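Local coordinates for protein chitin elicitor receptor kinase 1 (Arabidopsis thaliana, PDB 4EBY) that probably senses fungal chitin at the plant cell surface through its LysM ectodomain, with chitin-induced dimerization activating immune signalling, at residues G58-V63 / P150-S155. Numbering follows the deposited sequence.
Sequences GSRVLV and PEDSLS
Arg60 reaches out from its strand and sets NH2 against the carboxylate of Asp152, making a salt bridge of 3.0 Å between Arg60 NH2 and Asp152 OD2. The two side chains reach toward each other from opposing sides, and the guanidinium and carboxylate planes stand 51° apart, with OD2 lying obliquely to the guanidinium. An extended chain from CG to NE, with chi3 at 179°, lets the arginine span most of the gap, for the CA atoms of Arg60 and Asp152 are 12.3 Å apart. A water bridges Arg60 NE, Asp152 OD1 and Glu151 OE2. Lying in the guanidinium plane off its edge, it accepts from Arg60 NE at 3.0 Å and donates to Asp152 OD1 at 2.9 Å. Its bond to Glu151 OE2, 3.2 Å long, brings in Glu151, whose OE2 is also salt-bridged to Arg149. In the fold, this links strand 60-70, two places from strand 143-147 in the mixed sheet, to the turn between strand 143-147 and helix 154-161 of a LysM domain, a beta-alpha-alpha-beta unit; Ser153 is the N-cap of that helix. Arg60 NH2 also donates to Pro147 O and NH1 to Ser11 OG on intervening strand 8-13, while Asp152 accepts from Arg149 N at OD2 and hydrogen-bonds through OD1 to Tyr146 OH, whose ring adds a cation-pi contact to Arg60. Asp152 is buried, and the positive guanidinium beside it would tend to favour its ionised form. Arg149 lines a bound-glycan pocket, and a bound NAG lies about 7 Å from the Arg60 side chain.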
loop_
_atom_site.group_PDB
_atom_site.type_symbol
_atom_site.label_atom_id
_atom_site.label_comp_id
_atom_site.label_asym_id
_atom_site.label_seq_id
_atom_site.Cartn_x
_atom_site.Cartn_y
_atom_site.Cartn_z
ATOM N N GLY A 58 -14.169 2.440 -7.185
ATOM C CA GLY A 58 -13.537 3.536 -7.905
ATOM C C GLY A 58 -12.795 4.487 -6.992
ATOM O O GLY A 58 -12.130 5.428 -7.455
ATOM N N SER A 59 -12.890 4.242 -5.694
ATOM C CA SER A 59 -12.140 5.023 -4.720
ATOM C C SER A 59 -10.943 4.209 -4.222
ATOM O O SER A 59 -10.797 3.020 -4.553
ATOM C CB SER A 59 -13.049 5.431 -3.555
ATOM O OG SER A 59 -13.388 4.318 -2.744
ATOM N N ARG A 60 -10.081 4.857 -3.443
ATOM C CA ARG A 60 -8.944 4.185 -2.822
ATOM C C ARG A 60 -9.066 4.217 -1.308
ATOM O O ARG A 60 -9.451 5.249 -0.720
ATOM C CB ARG A 60 -7.642 4.882 -3.233
ATOM C CG ARG A 60 -7.235 4.625 -4.680
ATOM C CD ARG A 60 -6.177 5.631 -5.120
ATOM N NE ARG A 60 -5.709 5.432 -6.491
ATOM C CZ ARG A 60 -4.601 4.757 -6.827
ATOM N NH1 ARG A 60 -3.863 4.161 -5.896
ATOM N NH2 ARG A 60 -4.246 4.649 -8.101
ATOM N N VAL A 61 -8.758 3.089 -0.676
ATOM C CA VAL A 61 -8.739 3.000 0.778
ATOM C C VAL A 61 -7.300 2.991 1.264
ATOM O O VAL A 61 -6.470 2.219 0.769
ATOM C CB VAL A 61 -9.460 1.719 1.273
ATOM C CG1 VAL A 61 -9.380 1.587 2.802
ATOM C CG2 VAL A 61 -10.912 1.700 0.785
ATOM N N LEU A 62 -6.995 3.864 2.221
ATOM C CA LEU A 62 -5.658 3.922 2.813
ATOM C C LEU A 62 -5.568 2.989 4.012
ATOM O O LEU A 62 -6.401 3.050 4.909
ATOM C CB LEU A 62 -5.341 5.358 3.261
ATOM C CG LEU A 62 -5.108 6.333 2.119
ATOM C CD1 LEU A 62 -5.055 7.749 2.671
ATOM C CD2 LEU A 62 -3.815 5.979 1.383
ATOM N N VAL A 63 -4.550 2.135 4.033
ATOM C CA VAL A 63 -4.418 1.177 5.126
ATOM C C VAL A 63 -3.070 1.329 5.816
ATOM O O VAL A 63 -2.026 1.161 5.173
ATOM C CB VAL A 63 -4.549 -0.288 4.587
ATOM C CG1 VAL A 63 -4.474 -1.330 5.722
ATOM C CG2 VAL A 63 -5.842 -0.467 3.803
ATOM N N PRO A 150 -4.121 4.160 -14.825
ATOM C CA PRO A 150 -4.093 4.941 -16.070
ATOM C C PRO A 150 -4.661 6.351 -15.921
ATOM O O PRO A 150 -4.244 7.252 -16.661
ATOM C CB PRO A 150 -4.948 4.095 -17.020
ATOM C CG PRO A 150 -4.740 2.700 -16.538
ATOM C CD PRO A 150 -4.716 2.826 -15.031
ATOM N N GLU A 151 -5.570 6.556 -14.975
ATOM C CA GLU A 151 -6.178 7.860 -14.794
ATOM C C GLU A 151 -5.306 8.830 -13.989
ATOM O O GLU A 151 -5.575 10.028 -13.966
ATOM C CB GLU A 151 -7.580 7.741 -14.175
ATOM C CG GLU A 151 -7.617 7.219 -12.744
ATOM C CD GLU A 151 -7.714 5.706 -12.648
ATOM O OE1 GLU A 151 -7.500 5.000 -13.660
ATOM O OE2 GLU A 151 -8.007 5.218 -11.538
ATOM N N ASP A 152 -4.258 8.317 -13.346
ATOM C CA ASP A 152 -3.360 9.176 -12.562
ATOM C C ASP A 152 -2.362 9.942 -13.414
ATOM O O ASP A 152 -1.948 9.474 -14.464
ATOM C CB ASP A 152 -2.546 8.340 -11.576
ATOM C CG ASP A 152 -3.392 7.726 -10.487
ATOM O OD1 ASP A 152 -4.206 8.446 -9.876
ATOM O OD2 ASP A 152 -3.230 6.514 -10.237
ATOM N N SER A 153 -1.959 11.115 -12.923
ATOM C CA SER A 153 -0.856 11.868 -13.503
ATOM C C SER A 153 -0.103 12.584 -12.381
ATOM O O SER A 153 -0.571 12.628 -11.236
ATOM C CB SER A 153 -1.364 12.878 -14.541
ATOM O OG SER A 153 -2.250 13.801 -13.942
ATOM N N LEU A 154 1.062 13.146 -12.702
ATOM C CA LEU A 154 1.791 13.891 -11.692
ATOM C C LEU A 154 0.938 15.046 -11.170
ATOM O O LEU A 154 0.810 15.238 -9.965
ATOM C CB LEU A 154 3.115 14.414 -12.244
ATOM C CG LEU A 154 3.944 15.208 -11.235
ATOM C CD1 LEU A 154 4.310 14.335 -10.030
ATOM C CD2 LEU A 154 5.180 15.753 -11.916
ATOM N N SER A 155 0.350 15.818 -12.081
ATOM C CA SER A 155 -0.502 16.935 -11.663
ATOM C C SER A 155 -1.711 16.492 -10.838
ATOM O O SER A 155 -2.039 17.129 -9.838
ATOM C CB SER A 155 -0.943 17.793 -12.859
ATOM O OG SER A 155 -1.371 16.986 -13.939
HETATM O O HOH W 1 -6.357 6.656 -9.168
#